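Local coordinates for protein leucine aminopeptidase 2, chloroplastic (Streptomyces sp. BC16019, PDB 5LHJ) that probably removes N-terminal amino acids from peptides as a manganese-dependent M17-family aminopeptidase, and belongs to the maturation pathway of the peptide antibiotic bottromycin, at residues Y240-D246 against R306-P312; A253-V259 against S365-V371; V39-T45 against L78-P84. One frame throughout, in Å; residues are numbered along the deposited sequence.

Contact 1 (Y240-D246 against R306-P312); sequences YVELTYD and RVRGHLP
This is an antiparallel strand pair in the mixed beta-sheet of the M17 catalytic domain. Both strands are extended, with short axes at 167° and 4.5 Å apart at closest. Tyr240-Pro312, Glu242-His310 and Thr244-Arg308 are non-hydrogen-bonded pairs. Val241-Leu311, Leu243-Gly309 and Tyr245-Val307 are hydrogen-bonded, each closed by two bonds: Val241 N-Leu311 O 3.0 Å, Leu311 N-Val241 O 2.8 Å; Leu243 N-Gly309 O 3.0 Å, Gly309 N-Leu243 O 2.6 Å; Tyr245 N-Val307 O 2.8 Å, Val307 N-Tyr245 O 3.0 Å.

The face of Tyr240, Glu242 and Thr244 carries the polar network. Glu242 (chi1 m, chi2 t) accepts at OE2 from His310 ND1 (3.1 Å) and from Tyr240 OH (2.6 Å), while Arg356 forms a salt bridge with the same oxygen. Arg308 folds back (chi1 t, chi2 and chi3 p), so NE gives a very short 2.5 Å bond to Thr244 OG1; its NH1 lies 3.6 Å from Glu242 OE1, a salt bridge of charges alone. Arg306 (chi1 to chi3 t), first in its strand, brings NE to 3.0 Å from OD2 of Asp246, just past the other strand; this oxygen, over the guanidinium face, makes another charge-only salt bridge.

The Pro312 side chain is about 6 Å from that of Lys261, a manganese ligand (no metal is bound here), so this end borders the metal site. On the face of Val241, Leu243, Tyr245, Val307 and Leu311, Val241 CB meets Leu311 CB at 4.3 Å under helices 193-207 and 286-301; helix 345-358 packs on the face of Tyr240, His310 and Pro312, and strands 210-214 and 255-263 flank the pair.

Contact 2 (A253-V259 against S365-V371); sequences ALTVGLV and SDLVVDV
Val259, chi1 t, lays CG2 on Val368 CG1 at 4.0 Å, on the sheet face covered by helix 345-358. The two strands are parallel neighbours inside the mixed sheet of the alpha/beta catalytic domain; their short axes approach to 4.6 Å and cross at -18°. Register runs Val256-Leu367, Gly257-Val368, Leu258-Val369 and Val259-Asp370. The backbone bonds zigzag as parallel strands require: Gly257 N to Leu367 O 2.9 Å, Val369 N to Gly257 O 2.8 Å, Val259 N to Val369 O 2.9 Å and Val371 N to Val259 O 2.8 Å.

On the opposite face, Val256 CG1 meets Leu367 CD2 at 4.1 Å, and Leu258 (chi1 m, chi2 t) brings CD2 to 3.9 Å from Val369 CB. Helix 486-498 packs against Val256 and Leu367 here. Asp370, with chi1 p, leads its carboxylate away from the pair to His460 and Trp458. Beyond Val259 the first strand continues to Lys261, a manganese ligand of this enzyme, though no metal is bound here.

Just ahead of strand 367-371, Asp366 N donates to Thr255 O (2.7 Å). Its OD2 accepts from Thr255 N (2.8 Å) and from a water (2.8 Å) that also donates, weakly, to Ala253 O at 3.1 Å.

Contact 3 (V39-T45 against L78-P84); sequences VACGRHT and LNVGLGP
Segments 39-45 and 78-84 run parallel, their short strand axes 4.7 Å apart at closest and crossing at -34°, with Ala40 beside Leu78, Cys41 beside Asn79, Gly42 beside Val80 and Arg43 beside Gly81. In the backbone, the odd-numbered residues of 39-43 bond to the even-numbered ones of 78-82: Leu78 N to Val39 O 2.8 Å, Cys41 N to Leu78 O 2.8 Å, Val80 N to Cys41 O 2.9 Å, Arg43 N to Val80 O 2.9 Å and Leu82 N to Arg43 O 2.9 Å. The two segments then stay together through Gly83, at phi/psi 65/-170, whose O accepts from Thr45 N (3.0 Å).

This pair joins two inner strands of the five-stranded sheet in the N-terminal domain, a member of the macro-domain clan, with order 65-69, 76-81, 38-43, 109-112, 156-159. Only the first neighbouring pair in that order is antiparallel.

Polar side chains meet on the face of Cys41 and Arg43. Arg43 (chi1 and chi2 m, chi3 t) gives a weak 3.4 Å bond from NE to Asn79 OD1, and a water bridges Arg43 NH2 (2.6 Å) and the same Asn79 OD1 (2.8 Å). Further along, His44 ND1 donates to Gly83 O (2.9 Å).

Apolar contacts lie on the other face, toward helix 90-102: Ala40 CB is 4.3 Å from Leu78 CB and 4.1 Å from Val80 CG2. Separately, beyond Gly81, Leu82 (chi1 m, chi2 t) makes a CH-pi contact, its CD1 4.2 Å from the His44 ring centroid; the same CD1 lies 3.7 Å from Gly42 CA, where a side chain would clash.

How the contacts relate
Contacts 1 and 2 belong to one sheet of the catalytic domain, their centres 10 Å apart. Strand 255-263 runs between strands 306-316 and 367-372, and probable hydrogen bonds join Leu258 N to Arg308 O (2.7 Å) and His310 N to Leu258 O (2.8 Å). Along the chain their segments alternate: 240-246, 253-259, 306-312, 365-371. Lys261, a manganese ligand though no metal is bound here, lies just beyond contact 2, its side chain about 6 Å from that of Pro312, so both contacts build the sheet that holds it. Contact 3 closes earlier in the chain, in the N-terminal domain's own sheet, its centre about 42 and 41 Å from theirs, across the chain's centre.

Contact 1 (Y240-D246 against R306-P312)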
loop_
_atom_site.group_PDB
_atom_site.type_symbol
_atom_site.label_atom_id
_atom_site.label_comp_id
_atom_site.label_asym_id
_atom_site.label_seq_id
_atom_site.Cartn_x
_atom_site.Cartn_y
_atom_site.Cartn_z
ATOM N N TYR A 240 17.699 -8.488 33.321
ATOM C CA TYR A 240 16.511 -8.870 34.068
ATOM C C TYR A 240 16.674 -8.378 35.492
ATOM O O TYR A 240 17.717 -8.637 36.116
ATOM C CB TYR A 240 16.317 -10.383 34.043
ATOM C CG TYR A 240 15.149 -10.855 34.841
ATOM C CD1 TYR A 240 13.842 -10.564 34.441
ATOM C CD2 TYR A 240 15.333 -11.599 36.004
ATOM C CE1 TYR A 240 12.752 -10.992 35.190
ATOM C CE2 TYR A 240 14.255 -12.042 36.754
ATOM C CZ TYR A 240 12.966 -11.743 36.346
ATOM O OH TYR A 240 11.898 -12.191 37.089
ATOM N N VAL A 241 15.654 -7.682 35.996
ATOM C CA VAL A 241 15.712 -7.065 37.330
ATOM C C VAL A 241 14.544 -7.552 38.185
ATOM O O VAL A 241 13.389 -7.578 37.734
ATOM C CB VAL A 241 15.716 -5.516 37.261
ATOM C CG1 VAL A 241 15.910 -4.910 38.657
ATOM C CG2 VAL A 241 16.822 -5.037 36.337
ATOM N N GLU A 242 14.846 -7.927 39.427
ATOM C CA GLU A 242 13.807 -8.226 40.410
ATOM C C GLU A 242 13.927 -7.227 41.555
ATOM O O GLU A 242 15.025 -6.980 42.068
ATOM C CB GLU A 242 13.866 -9.687 40.886
ATOM C CG GLU A 242 13.226 -10.623 39.867
ATOM C CD GLU A 242 13.270 -12.102 40.213
ATOM O OE1 GLU A 242 14.038 -12.512 41.112
ATOM O OE2 GLU A 242 12.539 -12.872 39.551
ATOM N N LEU A 243 12.787 -6.655 41.919
ATOM C CA LEU A 243 12.711 -5.488 42.800
ATOM C C LEU A 243 11.650 -5.845 43.822
ATOM O O LEU A 243 10.503 -6.056 43.436
ATOM C CB LEU A 243 12.320 -4.260 41.952
ATOM C CG LEU A 243 12.198 -2.870 42.567
ATOM C CD1 LEU A 243 13.556 -2.402 43.043
ATOM C CD2 LEU A 243 11.635 -1.865 41.575
ATOM N N THR A 244 12.006 -5.947 45.104
ATOM C CA THR A 244 11.075 -6.432 46.128
ATOM C C THR A 244 10.814 -5.451 47.290
ATOM O O THR A 244 11.756 -4.971 47.935
ATOM C CB THR A 244 11.556 -7.778 46.705
ATOM O OG1 THR A 244 11.808 -8.692 45.632
ATOM C CG2 THR A 244 10.525 -8.384 47.634
ATOM N N TYR A 245 9.530 -5.192 47.544
ATOM C CA TYR A 245 9.069 -4.470 48.729
ATOM C C TYR A 245 8.628 -5.485 49.780
ATOM O O TYR A 245 7.688 -6.255 49.559
ATOM C CB TYR A 245 7.922 -3.538 48.378
ATOM C CG TYR A 245 7.251 -2.877 49.570
ATOM C CD1 TYR A 245 7.920 -1.915 50.335
ATOM C CD2 TYR A 245 5.941 -3.203 49.924
ATOM C CE1 TYR A 245 7.299 -1.307 51.417
ATOM C CE2 TYR A 245 5.314 -2.598 51.005
ATOM C CZ TYR A 245 5.991 -1.647 51.745
ATOM O OH TYR A 245 5.352 -1.045 52.820
ATOM N N ASP A 246 9.311 -5.475 50.924
ATOM C CA ASP A 246 9.082 -6.470 51.969
ATOM C C ASP A 246 9.103 -5.760 53.310
ATOM O O ASP A 246 10.109 -5.811 54.001
ATOM C CB ASP A 246 10.173 -7.559 51.890
ATOM C CG ASP A 246 9.711 -8.909 52.420
ATOM O OD1 ASP A 246 8.740 -8.981 53.212
ATOM O OD2 ASP A 246 10.334 -9.923 52.032
ATOM N N ARG A 306 3.597 -7.774 50.781
ATOM C CA ARG A 306 4.855 -8.048 50.109
ATOM C C ARG A 306 4.609 -7.969 48.601
ATOM O O ARG A 306 3.677 -8.585 48.105
ATOM C CB ARG A 306 5.346 -9.435 50.471
ATOM C CG ARG A 306 6.741 -9.757 49.985
ATOM C CD ARG A 306 7.144 -11.118 50.533
ATOM N NE ARG A 306 8.530 -11.454 50.228
ATOM C CZ ARG A 306 9.098 -12.644 50.465
ATOM N NH1 ARG A 306 8.406 -13.648 51.019
ATOM N NH2 ARG A 306 10.382 -12.835 50.144
ATOM N N VAL A 307 5.439 -7.214 47.894
ATOM C CA VAL A 307 5.289 -7.052 46.440
ATOM C C VAL A 307 6.639 -7.243 45.757
ATOM O O VAL A 307 7.622 -6.596 46.115
ATOM C CB VAL A 307 4.690 -5.677 46.064
ATOM C CG1 VAL A 307 4.360 -5.634 44.573
ATOM C CG2 VAL A 307 3.441 -5.390 46.883
ATOM N N ARG A 308 6.667 -8.128 44.762
ATOM C CA ARG A 308 7.855 -8.379 43.965
ATOM C C ARG A 308 7.634 -7.934 42.520
ATOM O O ARG A 308 6.690 -8.390 41.884
ATOM C CB ARG A 308 8.179 -9.865 44.013
ATOM C CG ARG A 308 9.150 -10.367 42.954
ATOM C CD ARG A 308 10.608 -10.016 43.164
ATOM N NE ARG A 308 11.163 -10.687 44.353
ATOM C CZ ARG A 308 11.485 -11.976 44.446
ATOM N NH1 ARG A 308 11.300 -12.813 43.422
ATOM N NH2 ARG A 308 11.985 -12.439 45.597
ATOM N N GLY A 309 8.537 -7.106 42.006
ATOM C CA GLY A 309 8.579 -6.723 40.593
ATOM C C GLY A 309 9.539 -7.599 39.806
ATOM O O GLY A 309 10.620 -7.940 40.308
ATOM N N HIS A 310 9.144 -7.966 38.589
ATOM C CA HIS A 310 9.910 -8.831 37.696
ATOM C C HIS A 310 9.977 -8.103 36.357
ATOM O O HIS A 310 8.932 -7.870 35.733
ATOM C CB HIS A 310 9.208 -10.184 37.503
ATOM C CG HIS A 310 8.810 -10.872 38.776
ATOM N ND1 HIS A 310 9.573 -11.861 39.357
ATOM C CD2 HIS A 310 7.704 -10.756 39.546
ATOM C CE1 HIS A 310 8.965 -12.310 40.440
ATOM N NE2 HIS A 310 7.822 -11.664 40.569
ATOM N N LEU A 311 11.182 -7.709 35.941
ATOM C CA LEU A 311 11.367 -6.714 34.871
ATOM C C LEU A 311 12.384 -7.159 33.801
ATOM O O LEU A 311 13.584 -6.925 33.938
ATOM C CB LEU A 311 11.793 -5.369 35.478
ATOM C CG LEU A 311 10.809 -4.831 36.539
ATOM C CD1 LEU A 311 11.489 -3.961 37.563
ATOM C CD2 LEU A 311 9.628 -4.135 35.881
ATOM N N PRO A 312 11.901 -7.798 32.717
ATOM C CA PRO A 312 12.767 -8.117 31.577
ATOM C C PRO A 312 12.978 -6.901 30.675
ATOM O O PRO A 312 11.993 -6.269 30.240
ATOM C CB PRO A 312 11.988 -9.215 30.855
ATOM C CG PRO A 312 10.551 -8.895 31.134
ATOM C CD PRO A 312 10.530 -8.306 32.523
#

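Contact 2 (A253-V259 against S365-V371)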
loop_
_atom_site.group_PDB
_atom_site.type_symbol
_atom_site.label_atom_id
_atom_site.label_comp_id
_atom_site.label_asym_id
_atom_site.label_seq_id
_atom_site.Cartn_x
_atom_site.Cartn_y
_atom_site.Cartn_z
ATOM N N ALA A 253 1.334 -11.942 54.941
ATOM C CA ALA A 253 0.280 -12.936 54.607
ATOM C C ALA A 253 -0.246 -12.952 53.148
ATOM O O ALA A 253 -0.835 -13.955 52.727
ATOM C CB ALA A 253 -0.895 -12.862 55.593
ATOM N N LEU A 254 -0.068 -11.860 52.397
ATOM C CA LEU A 254 -0.312 -11.860 50.949
ATOM C C LEU A 254 0.947 -11.365 50.229
ATOM O O LEU A 254 1.525 -10.354 50.625
ATOM C CB LEU A 254 -1.516 -10.978 50.612
ATOM C CG LEU A 254 -2.042 -10.966 49.174
ATOM C CD1 LEU A 254 -2.646 -12.308 48.782
ATOM C CD2 LEU A 254 -3.088 -9.871 48.995
ATOM N N THR A 255 1.369 -12.097 49.194
ATOM C CA THR A 255 2.527 -11.734 48.371
ATOM C C THR A 255 2.080 -11.586 46.923
ATOM O O THR A 255 1.528 -12.530 46.365
ATOM C CB THR A 255 3.639 -12.787 48.472
ATOM O OG1 THR A 255 4.128 -12.813 49.826
ATOM C CG2 THR A 255 4.803 -12.454 47.532
ATOM N N VAL A 256 2.330 -10.414 46.336
ATOM C CA VAL A 256 1.893 -10.103 44.971
ATOM C C VAL A 256 3.116 -9.964 44.062
ATOM O O VAL A 256 4.082 -9.271 44.404
ATOM C CB VAL A 256 1.052 -8.797 44.947
ATOM C CG1 VAL A 256 0.646 -8.414 43.517
ATOM C CG2 VAL A 256 -0.185 -8.946 45.822
ATOM N N GLY A 257 3.069 -10.633 42.907
ATOM C CA GLY A 257 4.080 -10.503 41.861
ATOM C C GLY A 257 3.585 -9.578 40.764
ATOM O O GLY A 257 2.471 -9.755 40.291
ATOM N N LEU A 258 4.396 -8.587 40.388
ATOM C CA LEU A 258 4.105 -7.690 39.268
ATOM C C LEU A 258 5.151 -7.927 38.185
ATOM O O LEU A 258 6.352 -7.926 38.470
ATOM C CB LEU A 258 4.169 -6.212 39.686
ATOM C CG LEU A 258 3.257 -5.760 40.833
ATOM C CD1 LEU A 258 3.463 -4.285 41.134
ATOM C CD2 LEU A 258 1.795 -6.053 40.507
ATOM N N VAL A 259 4.698 -8.130 36.953
ATOM C CA VAL A 259 5.581 -8.379 35.826
ATOM C C VAL A 259 5.400 -7.230 34.843
ATOM O O VAL A 259 4.282 -6.995 34.394
ATOM C CB VAL A 259 5.251 -9.719 35.129
ATOM C CG1 VAL A 259 6.136 -9.924 33.905
ATOM C CG2 VAL A 259 5.407 -10.873 36.108
ATOM N N SER A 365 4.234 -16.451 45.367
ATOM C CA SER A 365 3.262 -15.367 45.118
ATOM C C SER A 365 1.822 -15.848 45.082
ATOM O O SER A 365 1.506 -16.825 44.428
ATOM C CB SER A 365 3.599 -14.619 43.840
ATOM O OG SER A 365 4.694 -13.772 44.110
ATOM N N ASP A 366 0.964 -15.157 45.818
ATOM C CA ASP A 366 -0.441 -15.493 45.900
ATOM C C ASP A 366 -1.177 -15.041 44.643
ATOM O O ASP A 366 -2.243 -15.570 44.357
ATOM C CB ASP A 366 -1.100 -14.819 47.111
ATOM C CG ASP A 366 -0.561 -15.332 48.433
ATOM O OD1 ASP A 366 -0.909 -16.470 48.811
ATOM O OD2 ASP A 366 0.201 -14.589 49.094
ATOM N N LEU A 367 -0.622 -14.050 43.932
ATOM C CA LEU A 367 -1.269 -13.426 42.774
ATOM C C LEU A 367 -0.178 -12.854 41.869
ATOM O O LEU A 367 0.815 -12.346 42.370
ATOM C CB LEU A 367 -2.197 -12.289 43.242
ATOM C CG LEU A 367 -2.511 -11.152 42.249
ATOM C CD1 LEU A 367 -3.455 -11.649 41.171
ATOM C CD2 LEU A 367 -3.092 -9.926 42.910
ATOM N N VAL A 368 -0.363 -12.936 40.554
ATOM C CA VAL A 368 0.568 -12.306 39.603
ATOM C C VAL A 368 -0.191 -11.367 38.672
ATOM O O VAL A 368 -1.185 -11.768 38.079
ATOM C CB VAL A 368 1.330 -13.361 38.775
ATOM C CG1 VAL A 368 2.238 -12.704 37.732
ATOM C CG2 VAL A 368 2.143 -14.254 39.704
ATOM N N VAL A 369 0.287 -10.133 38.532
ATOM C CA VAL A 369 -0.308 -9.159 37.610
ATOM C C VAL A 369 0.774 -8.727 36.629
ATOM O O VAL A 369 1.830 -8.287 37.053
ATOM C CB VAL A 369 -0.868 -7.926 38.343
ATOM C CG1 VAL A 369 -1.389 -6.874 37.347
ATOM C CG2 VAL A 369 -1.970 -8.335 39.311
ATOM N N ASP A 370 0.524 -8.869 35.325
ATOM C CA ASP A 370 1.458 -8.341 34.330
ATOM C C ASP A 370 0.902 -7.076 33.695
ATOM O O ASP A 370 -0.316 -6.917 33.567
ATOM C CB ASP A 370 1.873 -9.387 33.298
ATOM C CG ASP A 370 0.856 -9.593 32.223
ATOM O OD1 ASP A 370 0.746 -8.726 31.305
ATOM O OD2 ASP A 370 0.192 -10.643 32.257
ATOM N N VAL A 371 1.818 -6.176 33.340
ATOM C CA VAL A 371 1.497 -4.901 32.714
ATOM C C VAL A 371 2.410 -4.749 31.512
ATOM O O VAL A 371 3.638 -4.865 31.639
ATOM C CB VAL A 371 1.730 -3.707 33.678
ATOM C CG1 VAL A 371 1.210 -2.414 33.067
ATOM C CG2 VAL A 371 1.066 -3.950 35.025
HETATM O O HOH W 1 1.741 -15.059 51.392
#

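Contact 3 (V39-T45 against L78-P84)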
loop_
_atom_site.group_PDB
_atom_site.type_symbol
_atom_site.label_atom_id
_atom_site.label_comp_id
_atom_site.label_asym_id
_atom_site.label_seq_id
_atom_site.Cartn_x
_atom_site.Cartn_y
_atom_site.Cartn_z
ATOM N N VAL A 39 -4.219 32.424 44.055
ATOM C CA VAL A 39 -5.133 31.547 44.786
ATOM C C VAL A 39 -6.192 31.042 43.807
ATOM O O VAL A 39 -6.824 31.850 43.119
ATOM C CB VAL A 39 -5.833 32.294 45.933
ATOM C CG1 VAL A 39 -6.879 31.401 46.603
ATOM C CG2 VAL A 39 -4.808 32.783 46.953
ATOM N N ALA A 40 -6.380 29.727 43.759
ATOM C CA ALA A 40 -7.388 29.099 42.907
ATOM C C ALA A 40 -8.595 28.679 43.736
ATOM O O ALA A 40 -8.472 27.835 44.630
ATOM C CB ALA A 40 -6.812 27.893 42.198
ATOM N N CYS A 41 -9.748 29.242 43.376
ATOM C CA CYS A 41 -11.020 29.053 44.068
ATOM C C CYS A 41 -11.898 28.132 43.222
ATOM O O CYS A 41 -12.148 28.442 42.054
ATOM C CB CYS A 41 -11.698 30.422 44.209
ATOM S SG CYS A 41 -13.327 30.455 44.987
ATOM N N GLY A 42 -12.361 27.025 43.802
ATOM C CA GLY A 42 -13.267 26.096 43.128
ATOM C C GLY A 42 -14.699 26.595 43.163
ATOM O O GLY A 42 -15.181 26.994 44.216
ATOM N N ARG A 43 -15.372 26.577 42.014
ATOM C CA ARG A 43 -16.737 27.071 41.895
ATOM C C ARG A 43 -17.618 26.050 41.190
ATOM O O ARG A 43 -17.368 25.725 40.039
ATOM C CB ARG A 43 -16.747 28.374 41.092
ATOM C CG ARG A 43 -15.928 29.509 41.690
ATOM C CD ARG A 43 -16.568 29.971 42.980
ATOM N NE ARG A 43 -15.923 31.145 43.551
ATOM C CZ ARG A 43 -16.384 31.800 44.624
ATOM N NH1 ARG A 43 -17.506 31.412 45.251
ATOM N NH2 ARG A 43 -15.729 32.869 45.072
ATOM N N HIS A 44 -18.640 25.549 41.881
ATOM C CA HIS A 44 -19.680 24.748 41.238
ATOM C C HIS A 44 -20.662 25.668 40.542
ATOM O O HIS A 44 -20.723 26.861 40.831
ATOM C CB HIS A 44 -20.414 23.850 42.245
ATOM C CG HIS A 44 -19.603 22.681 42.715
ATOM N ND1 HIS A 44 -19.247 21.644 41.880
ATOM C CD2 HIS A 44 -19.068 22.389 43.926
ATOM C CE1 HIS A 44 -18.534 20.759 42.557
ATOM N NE2 HIS A 44 -18.418 21.184 43.805
ATOM N N THR A 45 -21.444 25.106 39.625
ATOM C CA THR A 45 -22.395 25.902 38.856
ATOM C C THR A 45 -23.359 26.537 39.855
ATOM O O THR A 45 -23.757 25.897 40.830
ATOM C CB THR A 45 -23.167 25.046 37.836
ATOM O OG1 THR A 45 -23.872 24.017 38.523
ATOM C CG2 THR A 45 -22.230 24.404 36.809
ATOM N N LEU A 78 -7.803 32.888 40.707
ATOM C CA LEU A 78 -8.354 32.078 39.626
ATOM C C LEU A 78 -9.684 31.512 40.082
ATOM O O LEU A 78 -9.743 30.797 41.082
ATOM C CB LEU A 78 -7.435 30.918 39.259
ATOM C CG LEU A 78 -5.983 31.215 38.924
ATOM C CD1 LEU A 78 -5.270 29.902 38.641
ATOM C CD2 LEU A 78 -5.860 32.169 37.763
ATOM N N ASN A 79 -10.756 31.848 39.369
ATOM C CA ASN A 79 -11.994 31.101 39.495
ATOM C C ASN A 79 -11.951 29.890 38.570
ATOM O O ASN A 79 -11.716 30.027 37.359
ATOM C CB ASN A 79 -13.201 31.992 39.219
ATOM C CG ASN A 79 -13.491 32.937 40.381
ATOM O OD1 ASN A 79 -13.566 32.514 41.546
ATOM N ND2 ASN A 79 -13.640 34.213 40.078
ATOM N N VAL A 80 -12.187 28.713 39.150
ATOM C CA VAL A 80 -11.977 27.442 38.455
ATOM C C VAL A 80 -13.261 26.629 38.513
ATOM O O VAL A 80 -13.776 26.345 39.597
ATOM C CB VAL A 80 -10.822 26.644 39.081
ATOM C CG1 VAL A 80 -10.541 25.378 38.274
ATOM C CG2 VAL A 80 -9.582 27.521 39.192
ATOM N N GLY A 81 -13.777 26.260 37.347
ATOM C CA GLY A 81 -15.038 25.543 37.265
ATOM C C GLY A 81 -14.972 24.107 37.763
ATOM O O GLY A 81 -14.027 23.381 37.466
ATOM N N LEU A 82 -15.984 23.708 38.528
ATOM C CA LEU A 82 -16.159 22.324 38.980
ATOM C C LEU A 82 -17.481 21.710 38.494
ATOM O O LEU A 82 -17.832 20.595 38.895
ATOM C CB LEU A 82 -16.092 22.265 40.509
ATOM C CG LEU A 82 -14.754 22.677 41.148
ATOM C CD1 LEU A 82 -14.933 22.882 42.639
ATOM C CD2 LEU A 82 -13.666 21.646 40.892
ATOM N N GLY A 83 -18.197 22.418 37.621
ATOM C CA GLY A 83 -19.470 21.927 37.096
ATOM C C GLY A 83 -20.546 21.800 38.160
ATOM O O GLY A 83 -20.371 22.277 39.288
ATOM N N PRO A 84 -21.673 21.157 37.813
ATOM C CA PRO A 84 -22.744 20.948 38.792
ATOM C C PRO A 84 -22.290 20.132 39.994
ATOM O O PRO A 84 -21.606 19.118 39.834
ATOM C CB PRO A 84 -23.811 20.195 37.991
ATOM C CG PRO A 84 -23.558 20.581 36.569
ATOM C CD PRO A 84 -22.056 20.674 36.477
HETATM O O HOH W 2 -13.913 34.176 43.800
#